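Local atomic coordinates of SusD family protein (Bacteroides uniformis, PDB entry 7KV1), a protein that probably binds beta-glucans at the surface of a human gut bacterium, as a SusD-like glycan-binding protein with a helix-rich framework of tetratricopeptide-repeat type. Residues Asp125-Leu130 with Gln147-Arg152; Leu312-Ser317 with Asp332-Met337; Ile316-Phe321 with Thr357-Ala362; Leu418-Gly423 with Val449-Val454; Asp453-Arg458 with Val473-Ile478. All coordinates share one frame; numbering follows the deposited sequence.

Contact 1 (Asp125-Leu130 with Gln147-Arg152)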
# COMPACT_ATOMS: atom_id res chain seq x y z
N ASP A 125 -22.32 0.27 -9.82
CA ASP A 125 -23.57 -0.53 -9.75
C ASP A 125 -24.29 -0.27 -8.43
O ASP A 125 -25.49 0.05 -8.48
CB ASP A 125 -23.27 -2.02 -9.82
CG ASP A 125 -22.99 -2.52 -11.22
OD1 ASP A 125 -23.44 -1.84 -12.19
OD2 ASP A 125 -22.32 -3.57 -11.34
N LEU A 126 -23.61 -0.44 -7.29
CA LEU A 126 -24.17 -0.16 -5.94
C LEU A 126 -24.77 1.24 -5.97
O LEU A 126 -25.92 1.39 -5.52
CB LEU A 126 -23.08 -0.33 -4.87
CG LEU A 126 -23.45 -0.03 -3.41
CD1 LEU A 126 -23.73 1.45 -3.17
CD2 LEU A 126 -24.62 -0.85 -2.92
N LEU A 127 -24.07 2.24 -6.51
CA LEU A 127 -24.57 3.63 -6.52
C LEU A 127 -25.81 3.76 -7.42
O LEU A 127 -26.69 4.51 -7.05
CB LEU A 127 -23.44 4.59 -6.92
CG LEU A 127 -22.33 4.67 -5.87
CD1 LEU A 127 -21.02 5.15 -6.45
CD2 LEU A 127 -22.76 5.56 -4.70
N LYS A 128 -25.89 3.02 -8.54
CA LYS A 128 -27.12 2.99 -9.39
C LYS A 128 -28.29 2.44 -8.56
O LYS A 128 -29.31 3.13 -8.49
CB LYS A 128 -26.88 2.15 -10.65
CG LYS A 128 -28.04 2.14 -11.65
CD LYS A 128 -27.74 1.40 -12.94
CE LYS A 128 -27.79 -0.11 -12.79
NZ LYS A 128 -27.59 -0.79 -14.09
N TYR A 129 -28.12 1.27 -7.93
CA TYR A 129 -29.14 0.54 -7.14
C TYR A 129 -29.68 1.39 -5.98
O TYR A 129 -30.83 1.11 -5.58
CB TYR A 129 -28.62 -0.78 -6.54
CG TYR A 129 -28.01 -1.77 -7.50
CD1 TYR A 129 -28.27 -1.72 -8.87
CD2 TYR A 129 -27.18 -2.78 -7.04
CE1 TYR A 129 -27.68 -2.62 -9.75
CE2 TYR A 129 -26.60 -3.69 -7.91
CZ TYR A 129 -26.85 -3.62 -9.27
OH TYR A 129 -26.28 -4.50 -10.15
N LEU A 130 -28.92 2.35 -5.44
CA LEU A 130 -29.31 3.05 -4.18
C LEU A 130 -30.58 3.89 -4.37
O LEU A 130 -31.31 4.04 -3.38
CB LEU A 130 -28.16 3.90 -3.64
CG LEU A 130 -27.15 3.15 -2.78
CD1 LEU A 130 -26.03 4.08 -2.34
CD2 LEU A 130 -27.80 2.51 -1.56
N GLN A 147 -19.53 4.66 1.51
CA GLN A 147 -18.61 3.49 1.49
C GLN A 147 -18.27 3.15 0.03
O GLN A 147 -17.08 2.98 -0.30
CB GLN A 147 -19.20 2.29 2.22
CG GLN A 147 -19.11 2.34 3.73
CD GLN A 147 -19.86 1.18 4.33
OE1 GLN A 147 -19.38 0.06 4.36
NE2 GLN A 147 -21.06 1.45 4.82
N ALA A 148 -19.27 3.11 -0.84
CA ALA A 148 -19.03 2.77 -2.26
C ALA A 148 -18.14 3.85 -2.90
O ALA A 148 -17.23 3.49 -3.68
CB ALA A 148 -20.34 2.62 -3.00
N ARG A 149 -18.37 5.13 -2.59
CA ARG A 149 -17.59 6.20 -3.25
C ARG A 149 -16.12 6.17 -2.78
O ARG A 149 -15.21 6.41 -3.59
CB ARG A 149 -18.28 7.55 -3.07
CG ARG A 149 -19.57 7.64 -3.89
CD ARG A 149 -20.40 8.86 -3.56
NE ARG A 149 -19.76 10.06 -4.06
CZ ARG A 149 -20.14 11.29 -3.75
NH1 ARG A 149 -21.21 11.49 -2.98
NH2 ARG A 149 -19.50 12.33 -4.26
N LEU A 150 -15.90 5.89 -1.51
CA LEU A 150 -14.54 5.83 -0.93
C LEU A 150 -13.78 4.63 -1.51
O LEU A 150 -12.58 4.78 -1.84
CB LEU A 150 -14.65 5.78 0.59
CG LEU A 150 -13.32 5.77 1.35
CD1 LEU A 150 -12.35 6.81 0.81
CD2 LEU A 150 -13.57 5.99 2.83
N LEU A 151 -14.44 3.48 -1.67
CA LEU A 151 -13.84 2.29 -2.32
C LEU A 151 -13.48 2.66 -3.75
O LEU A 151 -12.40 2.32 -4.22
CB LEU A 151 -14.81 1.11 -2.29
CG LEU A 151 -14.85 0.34 -0.99
CD1 LEU A 151 -16.07 -0.57 -0.97
CD2 LEU A 151 -13.59 -0.49 -0.79
N ARG A 152 -14.39 3.35 -4.42
CA ARG A 152 -14.17 3.77 -5.82
C ARG A 152 -12.93 4.68 -5.89
O ARG A 152 -12.08 4.44 -6.78
CB ARG A 152 -15.44 4.41 -6.38
CG ARG A 152 -15.31 4.72 -7.85
CD ARG A 152 -16.66 5.16 -8.43
NE ARG A 152 -17.20 6.40 -7.87
CZ ARG A 152 -18.38 6.93 -8.20
NH1 ARG A 152 -19.15 6.33 -9.10
NH2 ARG A 152 -18.77 8.08 -7.66
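Apolar packing is centred on one methyl group. Leu126 and Leu127, near the end of helix 110-129, both come down on Ala148 of helix 138-162. Leu126 has CG anti to the backbone N (chi1 177°), which lays its CD1 3.6 Å from Ala148 CB. Leu127 is turned the other way, CG beside the backbone N (chi1 -68°), and its branch carbon CG stands 4.0 Å from that same Ala148 CB. With so small a residue in the middle, the CA atoms of Leu126 and Ala148 come to 7.0 Å, although the axes of the two short helical segments pass 10.0 Å apart.

The second kind of contact sets hydrocarbon against arginine. Leu127 straddles Arg149 at about a right angle, its CD1 lying 3.9 Å from Arg149 CG and its CD2 touching the same carbon. CD1 then carries on over one face of the Arg152 guanidinium, above the rim rather than the middle, with NH1 of Arg152 the nearest atom at 3.5 Å.

No hydrogen bond crosses between the segments; the charges are answered from elsewhere. Glu195 OE2 takes salt bridges from Arg149 NE and Arg152 NH2, and Arg152 NH1 bonds to Asn124 OD1, so the flat group under Leu127 is held by its nitrogens while a methyl rests on its face.

Helices 110-129 and 138-162 run as an antiparallel hairpin, 158° between the segment directions. Helix 44-55 packs against Leu130 and Leu151, and helix 185-201 against Arg149 and Leu150.

Contact 2 (Leu312-Ser317 with Asp332-Met337)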
# COMPACT_ATOMS: atom_id res chain seq x y z
N LEU A 312 0.28 -14.50 0.46
CA LEU A 312 1.49 -13.65 0.53
C LEU A 312 2.59 -14.40 1.28
O LEU A 312 3.74 -14.42 0.84
CB LEU A 312 1.14 -12.31 1.18
CG LEU A 312 2.36 -11.52 1.65
CD1 LEU A 312 3.26 -11.16 0.47
CD2 LEU A 312 1.92 -10.27 2.38
N PRO A 313 2.33 -15.02 2.45
CA PRO A 313 3.40 -15.70 3.18
C PRO A 313 4.04 -16.86 2.39
O PRO A 313 5.24 -17.10 2.52
CB PRO A 313 2.72 -16.15 4.50
CG PRO A 313 1.56 -15.21 4.63
CD PRO A 313 1.08 -14.96 3.21
N THR A 314 3.29 -17.46 1.47
CA THR A 314 3.85 -18.49 0.57
C THR A 314 4.81 -17.81 -0.41
O THR A 314 5.89 -18.36 -0.62
CB THR A 314 2.78 -19.26 -0.20
OG1 THR A 314 2.03 -19.99 0.79
CG2 THR A 314 3.38 -20.17 -1.26
N LEU A 315 4.43 -16.66 -0.96
CA LEU A 315 5.23 -15.98 -2.01
C LEU A 315 6.62 -15.63 -1.47
O LEU A 315 7.61 -15.82 -2.23
CB LEU A 315 4.48 -14.72 -2.49
CG LEU A 315 3.12 -14.98 -3.15
CD1 LEU A 315 2.43 -13.70 -3.56
CD2 LEU A 315 3.24 -15.93 -4.33
N ILE A 316 6.70 -15.12 -0.23
CA ILE A 316 7.89 -14.34 0.26
C ILE A 316 8.66 -15.09 1.35
O ILE A 316 9.38 -14.43 2.18
CB ILE A 316 7.44 -12.94 0.72
CG1 ILE A 316 6.59 -13.02 1.98
CG2 ILE A 316 6.73 -12.24 -0.42
CD1 ILE A 316 6.25 -11.67 2.56
N SER A 317 8.59 -16.42 1.33
CA SER A 317 9.29 -17.33 2.26
C SER A 317 10.27 -18.22 1.48
O SER A 317 10.16 -18.44 0.28
CB SER A 317 8.28 -18.14 3.06
OG SER A 317 7.33 -18.78 2.21
N ASP A 332 5.12 -24.87 1.37
CA ASP A 332 5.60 -24.19 0.14
C ASP A 332 6.16 -22.81 0.51
O ASP A 332 5.49 -22.06 1.27
CB ASP A 332 4.49 -24.03 -0.88
CG ASP A 332 4.46 -25.14 -1.92
OD1 ASP A 332 4.45 -26.32 -1.51
OD2 ASP A 332 4.46 -24.82 -3.13
N GLY A 333 7.30 -22.49 -0.05
CA GLY A 333 7.87 -21.13 -0.03
C GLY A 333 8.47 -20.85 -1.39
O GLY A 333 9.28 -21.66 -1.85
N TRP A 334 8.06 -19.77 -2.04
CA TRP A 334 8.44 -19.52 -3.45
C TRP A 334 9.64 -18.58 -3.58
O TRP A 334 10.12 -18.42 -4.70
CB TRP A 334 7.23 -19.04 -4.22
CG TRP A 334 6.17 -20.09 -4.29
CD1 TRP A 334 6.24 -21.38 -3.84
CD2 TRP A 334 4.87 -19.94 -4.88
NE1 TRP A 334 5.04 -22.01 -4.06
CE2 TRP A 334 4.19 -21.16 -4.71
CE3 TRP A 334 4.20 -18.88 -5.49
CZ2 TRP A 334 2.89 -21.36 -5.16
CZ3 TRP A 334 2.91 -19.07 -5.92
CH2 TRP A 334 2.28 -20.30 -5.78
N GLY A 335 10.14 -18.05 -2.47
CA GLY A 335 11.43 -17.34 -2.49
C GLY A 335 11.36 -16.01 -3.23
O GLY A 335 12.41 -15.53 -3.64
N PHE A 336 10.19 -15.39 -3.35
CA PHE A 336 10.08 -13.98 -3.80
C PHE A 336 10.39 -13.02 -2.64
O PHE A 336 10.29 -13.42 -1.48
CB PHE A 336 8.72 -13.67 -4.38
CG PHE A 336 8.48 -14.40 -5.67
CD1 PHE A 336 9.06 -13.96 -6.84
CD2 PHE A 336 7.68 -15.53 -5.69
CE1 PHE A 336 8.83 -14.62 -8.03
CE2 PHE A 336 7.48 -16.22 -6.88
CZ PHE A 336 8.06 -15.76 -8.04
N MET A 337 10.79 -11.79 -2.99
CA MET A 337 11.09 -10.70 -2.03
C MET A 337 12.14 -11.13 -1.01
O MET A 337 11.96 -10.89 0.19
CB MET A 337 9.83 -10.25 -1.29
CG MET A 337 8.76 -9.74 -2.23
SD MET A 337 8.91 -7.95 -2.49
CE MET A 337 8.16 -7.39 -0.96
O HOH W 1 3.09 -22.11 2.34
O HOH W 2 10.32 -11.85 2.19
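This is the C-terminal end of the short helix 312-315, met by the loop 332-337 that comes back across it. The helix leaves its last carbonyls pointing outward, and backbone N-H groups of the loop take them. Trp334 N donates to Thr314 O at 3.0 Å, nearly along the C=O axis, and Phe336 N reaches Leu315 O at 2.8 Å. Beyond the helix, Gly335 N bonds to Ser317 O at 2.8 Å. A water joins Ile316 O to Met337 O.

The Trp334 indole covers the side chains of Thr314 and Leu315. Thr314 CG2, anti to its backbone N, makes a CH-pi contact 3.7 Å from the centroid of the five-membered ring, only 12° off the normal, while Leu315 CD2 touches CE3 of Trp334 obliquely. The rotation of the indole is fixed by its NE1, which donates in the ring plane and almost straight (176°) to the anti lone pair of Asp332 OD2 at 3.0 Å. An alanine at Trp334 would probably uncover Thr314 and Leu315 and leave Asp332 OD2 without this donor.

Gly333 fits because a CB there would clash with Ser317 O, and Gly335 has positive phi. Outside the two segments, Phe336 meets Trp95 edge-to-face. The arrangement is that of a helix C-terminus whose last carbonyls, no longer served by the helix itself, are taken up by backbone N-H groups of a returning irregular loop, here in the SusD family region.

Contact 3 (Ile316-Phe321 with Thr357-Ala362)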
# COMPACT_ATOMS: atom_id res chain seq x y z
N ILE A 316 6.70 -15.12 -0.23
CA ILE A 316 7.89 -14.34 0.26
C ILE A 316 8.66 -15.09 1.35
O ILE A 316 9.38 -14.43 2.18
CB ILE A 316 7.44 -12.94 0.72
CG1 ILE A 316 6.59 -13.02 1.98
CG2 ILE A 316 6.73 -12.24 -0.42
CD1 ILE A 316 6.25 -11.67 2.56
N SER A 317 8.59 -16.42 1.33
CA SER A 317 9.29 -17.33 2.26
C SER A 317 10.27 -18.22 1.48
O SER A 317 10.16 -18.44 0.28
CB SER A 317 8.28 -18.14 3.06
OG SER A 317 7.33 -18.78 2.21
N PRO A 318 11.29 -18.75 2.17
CA PRO A 318 12.25 -19.64 1.53
C PRO A 318 11.63 -20.97 1.09
O PRO A 318 10.72 -21.46 1.72
CB PRO A 318 13.34 -19.81 2.60
CG PRO A 318 12.61 -19.55 3.91
CD PRO A 318 11.57 -18.51 3.60
N ASN A 319 12.20 -21.50 0.02
CA ASN A 319 11.82 -22.76 -0.65
C ASN A 319 12.46 -23.98 0.03
O ASN A 319 13.64 -23.90 0.40
CB ASN A 319 12.27 -22.72 -2.11
CG ASN A 319 11.71 -23.88 -2.90
OD1 ASN A 319 12.41 -24.86 -3.13
ND2 ASN A 319 10.46 -23.78 -3.30
N SER A 320 11.71 -25.08 0.13
CA SER A 320 12.17 -26.39 0.68
C SER A 320 12.79 -26.14 2.05
O SER A 320 13.92 -26.61 2.31
CB SER A 320 13.14 -27.09 -0.26
OG SER A 320 12.65 -27.12 -1.60
N PHE A 321 12.14 -25.31 2.86
CA PHE A 321 12.66 -24.90 4.18
C PHE A 321 12.68 -26.14 5.09
O PHE A 321 11.66 -26.78 5.22
CB PHE A 321 11.75 -23.81 4.75
CG PHE A 321 12.22 -23.19 6.06
CD1 PHE A 321 13.44 -22.55 6.15
CD2 PHE A 321 11.41 -23.23 7.18
CE1 PHE A 321 13.84 -21.95 7.34
CE2 PHE A 321 11.82 -22.67 8.38
CZ PHE A 321 13.03 -22.01 8.45
N THR A 357 11.18 -6.81 11.50
CA THR A 357 11.14 -6.53 10.03
C THR A 357 11.85 -7.66 9.29
O THR A 357 11.38 -8.09 8.22
CB THR A 357 11.73 -5.14 9.75
OG1 THR A 357 10.89 -4.17 10.35
CG2 THR A 357 11.85 -4.87 8.27
N CYS A 358 12.98 -8.10 9.83
CA CYS A 358 13.98 -8.93 9.14
C CYS A 358 13.98 -10.31 9.77
O CYS A 358 14.37 -10.43 10.94
CB CYS A 358 15.37 -8.30 9.23
SG CYS A 358 15.43 -6.57 8.68
N TRP A 359 13.54 -11.32 9.03
CA TRP A 359 13.67 -12.74 9.42
C TRP A 359 15.00 -13.25 8.88
O TRP A 359 15.12 -13.40 7.66
CB TRP A 359 12.49 -13.54 8.90
CG TRP A 359 12.60 -15.01 9.10
CD1 TRP A 359 13.37 -15.69 10.01
CD2 TRP A 359 11.85 -16.00 8.37
NE1 TRP A 359 13.14 -17.04 9.90
CE2 TRP A 359 12.20 -17.25 8.91
CE3 TRP A 359 10.92 -15.93 7.32
CZ2 TRP A 359 11.70 -18.43 8.38
CZ3 TRP A 359 10.39 -17.10 6.83
CH2 TRP A 359 10.76 -18.33 7.37
N VAL A 360 16.00 -13.39 9.75
CA VAL A 360 17.38 -13.76 9.35
C VAL A 360 17.49 -15.27 9.57
O VAL A 360 17.26 -15.72 10.71
CB VAL A 360 18.46 -13.02 10.15
CG1 VAL A 360 19.85 -13.53 9.80
CG2 VAL A 360 18.39 -11.51 9.96
N ILE A 361 17.83 -16.01 8.53
CA ILE A 361 18.06 -17.48 8.64
C ILE A 361 19.58 -17.71 8.73
O ILE A 361 20.29 -17.20 7.89
CB ILE A 361 17.36 -18.17 7.46
CG1 ILE A 361 15.86 -17.85 7.54
CG2 ILE A 361 17.67 -19.67 7.47
CD1 ILE A 361 15.01 -18.51 6.51
N ALA A 362 20.04 -18.37 9.79
CA ALA A 362 21.47 -18.73 10.03
C ALA A 362 22.04 -19.39 8.76
O ALA A 362 21.29 -20.19 8.13
CB ALA A 362 21.56 -19.64 11.23
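Ser317 OG is the best-held polar atom, gripped at two carbonyls: it bonds to Pro313 O and, weakly, to Thr314 O. Its torsion puts OG between the backbone N and the carbonyl carbon (chi1 52°), folded back on the end of helix 312-315, so Ser317 is pinned to the helix just where the chain leaves it.

From there the loop 316-321 packs on one face of a two-stranded antiparallel sheet, in which strand 358-360 pairs with 376-378. Trp359 and Ile361 both look toward the loop, and everything between the two segments is apolar. Pro318 enters with its ring: CD meets CZ3 of Trp359 tip to tip at 3.7 Å, and CG lies 3.7 Å from CD1 of Ile361. A glycine at Pro318 would remove both ring carbons and would probably loosen the seating of Trp359 and Ile361 while giving the loop backbone more freedom.

Phe321 and Trp359 form a T-shaped pair. The benzo edge of the indole is directed at one face of the phenyl ring, centroids 5.6 Å apart and planes at 79°, with Trp359 CZ2 3.8 Å from Phe321 CZ. Both residues have CG anti to the backbone N, which throws the two rings out to meet at their ends. Arg382 makes a cation-pi contact with Trp359, and Trp327 meets the Phe321 ring.

One methyl closes the group: Ile361 CD1 lies over a face of the Trp359 indole, toward its rim, and touches Phe321 CE1 at 3.7 Å.

Contact 4 (Leu418-Gly423 with Val449-Val454)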
# COMPACT_ATOMS: atom_id res chain seq x y z
N LEU A 418 3.94 17.25 6.70
CA LEU A 418 3.03 18.28 6.19
C LEU A 418 3.25 19.57 7.00
O LEU A 418 3.23 20.68 6.38
CB LEU A 418 1.58 17.78 6.24
CG LEU A 418 1.21 16.71 5.20
CD1 LEU A 418 -0.08 16.03 5.59
CD2 LEU A 418 1.09 17.29 3.80
N SER A 419 3.52 19.45 8.30
CA SER A 419 3.82 20.61 9.16
C SER A 419 5.09 21.27 8.62
O SER A 419 5.07 22.50 8.32
CB SER A 419 3.95 20.19 10.61
OG SER A 419 4.49 21.22 11.40
N LEU A 420 6.16 20.49 8.45
CA LEU A 420 7.42 21.09 7.98
C LEU A 420 7.21 21.71 6.60
O LEU A 420 7.86 22.72 6.35
CB LEU A 420 8.53 20.04 7.98
CG LEU A 420 8.88 19.50 9.37
CD1 LEU A 420 9.77 18.29 9.24
CD2 LEU A 420 9.49 20.58 10.24
N ARG A 421 6.36 21.16 5.74
CA ARG A 421 6.30 21.73 4.37
C ARG A 421 5.27 22.87 4.29
O ARG A 421 5.07 23.38 3.19
CB ARG A 421 6.02 20.66 3.32
CG ARG A 421 7.07 19.57 3.28
CD ARG A 421 6.75 18.40 2.39
NE ARG A 421 6.66 18.76 1.00
CZ ARG A 421 6.24 17.94 0.03
NH1 ARG A 421 5.87 16.69 0.31
NH2 ARG A 421 6.18 18.38 -1.20
N THR A 422 4.65 23.28 5.40
CA THR A 422 3.75 24.45 5.43
C THR A 422 4.31 25.50 6.41
O THR A 422 3.53 26.24 6.99
CB THR A 422 2.32 23.99 5.76
OG1 THR A 422 2.33 23.33 7.01
CG2 THR A 422 1.73 23.06 4.72
N GLY A 423 5.63 25.47 6.65
CA GLY A 423 6.36 26.46 7.45
C GLY A 423 6.47 26.08 8.92
O GLY A 423 6.87 26.93 9.67
N VAL A 449 13.80 18.45 13.81
CA VAL A 449 13.36 17.51 12.74
C VAL A 449 13.27 18.28 11.44
O VAL A 449 12.81 19.46 11.43
CB VAL A 449 12.06 16.76 13.10
CG1 VAL A 449 12.20 15.92 14.36
CG2 VAL A 449 10.86 17.68 13.26
N THR A 450 13.82 17.67 10.38
CA THR A 450 13.75 18.19 9.00
C THR A 450 12.90 17.24 8.14
O THR A 450 12.63 16.09 8.55
CB THR A 450 15.14 18.28 8.35
OG1 THR A 450 15.54 16.92 8.16
CG2 THR A 450 16.15 19.06 9.17
N VAL A 451 12.48 17.70 6.98
CA VAL A 451 11.65 16.84 6.08
C VAL A 451 12.45 15.58 5.70
O VAL A 451 11.83 14.49 5.69
CB VAL A 451 11.14 17.60 4.86
CG1 VAL A 451 10.29 16.68 3.98
CG2 VAL A 451 10.31 18.77 5.30
N ASP A 452 13.76 15.68 5.51
CA ASP A 452 14.60 14.49 5.19
C ASP A 452 14.58 13.47 6.33
O ASP A 452 14.48 12.26 6.04
CB ASP A 452 16.05 14.82 4.84
CG ASP A 452 16.69 13.62 4.13
OD1 ASP A 452 16.14 13.14 3.10
OD2 ASP A 452 17.64 13.12 4.67
N ASP A 453 14.60 13.92 7.59
CA ASP A 453 14.47 13.01 8.75
C ASP A 453 13.15 12.23 8.64
O ASP A 453 13.15 11.03 8.99
CB ASP A 453 14.50 13.77 10.09
CG ASP A 453 15.81 14.47 10.39
OD1 ASP A 453 16.87 13.90 10.02
OD2 ASP A 453 15.78 15.61 11.01
N VAL A 454 12.04 12.89 8.30
CA VAL A 454 10.72 12.22 8.19
C VAL A 454 10.82 11.16 7.08
O VAL A 454 10.42 10.02 7.31
CB VAL A 454 9.57 13.20 7.95
CG1 VAL A 454 8.23 12.48 7.91
CG2 VAL A 454 9.57 14.31 8.99
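The striking feature is how close two aliphatic carbons are pressed: Leu420 CB and Val451 CG2 stand 3.5 Å apart, tighter than usual van der Waals contact. They meet where the C-terminal end of helix 408-420 faces the first turn of helix 451-461, and Leu420 carries most of the contact.

Leu420 points at the partner, with CG beside its backbone N (chi1 -64°), and drives its fork into the start of the other helix. CD1 lies against the backbone, 3.5 Å from the carbonyl carbon C of Thr450, and also reaches CG2 of Val454 at 4.0 Å. CD2 sits 3.7 Å from the carbonyl O of Val449. Val451 CG2, besides pressing on Leu420, is crossed at about a right angle by the Arg421 chain, whose CG is 3.9 Å away. The charged end of Arg421 goes elsewhere, NH1 to Glu417 in a salt bridge and NH2 to Asn245 OD1.

The backbone that Leu420 leans on is fixed by a capping box. Thr450, the N-cap residue, takes Asp453 N on its OG1 at 3.2 Å (N-H...O angle 164°), and in return Thr450 N donates to Asp453 OD2 at 2.9 Å, from above the carboxylate plane. On the other segment, a type I turn from Leu420 to Gly423 ends the run of helix 408-420.

Around the pair, helix 429-440 covers Leu420 and Val449 with Ala430 and Val454 with Leu434, while Phe250 of helix 250-262 packs against Leu418, Arg421 and Thr422.

Contact 5 (Asp453-Arg458 with Val473-Ile478)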
# COMPACT_ATOMS: atom_id res chain seq x y z
N ASP A 453 14.60 13.92 7.59
CA ASP A 453 14.47 13.01 8.75
C ASP A 453 13.15 12.23 8.64
O ASP A 453 13.15 11.03 8.99
CB ASP A 453 14.50 13.77 10.09
CG ASP A 453 15.81 14.47 10.39
OD1 ASP A 453 16.87 13.90 10.02
OD2 ASP A 453 15.78 15.61 11.01
N VAL A 454 12.04 12.89 8.30
CA VAL A 454 10.72 12.22 8.19
C VAL A 454 10.82 11.16 7.08
O VAL A 454 10.42 10.02 7.31
CB VAL A 454 9.57 13.20 7.95
CG1 VAL A 454 8.23 12.48 7.91
CG2 VAL A 454 9.57 14.31 8.99
N LEU A 455 11.35 11.50 5.90
CA LEU A 455 11.47 10.49 4.82
C LEU A 455 12.33 9.31 5.29
O LEU A 455 12.01 8.13 4.94
CB LEU A 455 12.05 11.18 3.57
CG LEU A 455 11.22 12.34 3.03
CD1 LEU A 455 11.91 12.90 1.81
CD2 LEU A 455 9.78 11.91 2.70
N THR A 456 13.41 9.56 6.03
CA THR A 456 14.25 8.45 6.54
C THR A 456 13.44 7.60 7.49
O THR A 456 13.51 6.36 7.39
CB THR A 456 15.55 8.97 7.18
OG1 THR A 456 16.27 9.57 6.10
CG2 THR A 456 16.34 7.88 7.87
N GLU A 457 12.68 8.21 8.39
CA GLU A 457 11.87 7.48 9.38
C GLU A 457 10.80 6.62 8.69
O GLU A 457 10.59 5.47 9.13
CB GLU A 457 11.25 8.43 10.40
CG GLU A 457 10.94 7.74 11.70
CD GLU A 457 12.17 7.27 12.47
OE1 GLU A 457 13.18 8.01 12.46
OE2 GLU A 457 12.09 6.16 13.08
N ARG A 458 10.22 7.10 7.60
CA ARG A 458 9.26 6.34 6.79
C ARG A 458 9.94 5.07 6.26
O ARG A 458 9.30 4.04 6.22
CB ARG A 458 8.69 7.20 5.65
CG ARG A 458 7.77 8.32 6.11
CD ARG A 458 7.31 9.15 4.93
NE ARG A 458 6.33 8.38 4.21
CZ ARG A 458 5.03 8.37 4.47
NH1 ARG A 458 4.53 9.14 5.41
NH2 ARG A 458 4.21 7.60 3.80
N VAL A 473 9.52 8.33 -5.28
CA VAL A 473 9.03 9.02 -6.51
C VAL A 473 8.53 10.43 -6.18
O VAL A 473 8.89 11.38 -6.91
CB VAL A 473 7.94 8.22 -7.22
CG1 VAL A 473 7.32 9.03 -8.36
CG2 VAL A 473 8.49 6.88 -7.72
N ARG A 474 7.72 10.55 -5.13
CA ARG A 474 7.11 11.85 -4.78
C ARG A 474 8.19 12.81 -4.29
O ARG A 474 7.99 14.06 -4.43
CB ARG A 474 5.97 11.64 -3.79
CG ARG A 474 6.40 11.36 -2.35
CD ARG A 474 5.18 10.97 -1.53
NE ARG A 474 5.55 10.64 -0.18
CZ ARG A 474 5.86 11.53 0.78
NH1 ARG A 474 5.85 12.83 0.51
NH2 ARG A 474 6.17 11.12 2.00
N ALA A 475 9.27 12.26 -3.72
CA ALA A 475 10.41 13.02 -3.15
C ALA A 475 11.16 13.77 -4.25
O ALA A 475 11.84 14.73 -3.92
CB ALA A 475 11.35 12.16 -2.35
N GLU A 476 10.94 13.42 -5.51
CA GLU A 476 11.44 14.24 -6.64
C GLU A 476 10.90 15.68 -6.54
O GLU A 476 11.57 16.58 -7.07
CB GLU A 476 11.14 13.57 -7.98
CG GLU A 476 11.92 12.28 -8.18
CD GLU A 476 13.42 12.48 -8.27
OE1 GLU A 476 13.84 13.47 -8.90
OE2 GLU A 476 14.17 11.71 -7.66
N GLY A 477 9.74 15.90 -5.93
CA GLY A 477 9.13 17.22 -5.81
C GLY A 477 9.39 17.81 -4.43
O GLY A 477 8.81 18.86 -4.17
N ILE A 478 10.25 17.21 -3.60
CA ILE A 478 10.45 17.66 -2.19
C ILE A 478 11.82 18.31 -2.06
O ILE A 478 12.85 17.59 -2.06
CB ILE A 478 10.29 16.52 -1.18
CG1 ILE A 478 8.91 15.88 -1.28
CG2 ILE A 478 10.62 17.04 0.22
CD1 ILE A 478 8.72 14.71 -0.37
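Arg474 leaves helix 468-474 with its CB directed at helix 451-461 and CG in the crowded position between the backbone N and the carbonyl carbon (chi1 76°). From CG to NE the chain is extended, with Met242 and Tyr243 of helix 230-244 beside the residue, and only the tip reaches the other helix. NE makes a salt bridge to Asp471 OD1, and NH1 makes one to Glu417 OE2. NH2 does the touching: it stands 3.5 Å from NE of Arg458, above one face of that guanidinium, and 3.7 Å from Arg458 CD. Leu455 CD2 meets the same NH2 at 3.8 Å. The two guanidinium planes are 90° apart, so an edge of Arg474 faces a face of Arg458.

Apart from the arginines, CD1 of Leu455 packs loosely on Ala475 CB and on Ile478 CD1, each at 4.3 Å.

The close approach of two like charges in a buried place is probably tolerated because carboxylates bind both. Asp471 serves the pair, OD1 to Arg474 NE and OD2 to Arg458 NE, and Glu410 takes Arg458 NH2. These carboxylates would offset the repulsion between the two cations.

How the contacts relate
From the N terminus, contact 1 comes first, closing the helical hairpin of 110-129 and 138-162, about 35 Å, centre to centre, from contact 2. Contacts 2 and 3 open from the same part of the chain and share Ile316 and Ser317. Contact 2 closes the shorter loop; contact 3 closes a longer one that reaches on to strand 358-360, and Asn319 ND2, probably hydrogen-bonded to Gly333 O at 2.8 Å, ties the two together. Contact 4 joins helix 408-420 to helix 451-461, and contact 5 opens on the stretch where contact 4 ends, carrying on to the end of helix 468-474. These two share Asp453 and Val454, and Ile478 packs on both Val451 and Arg421.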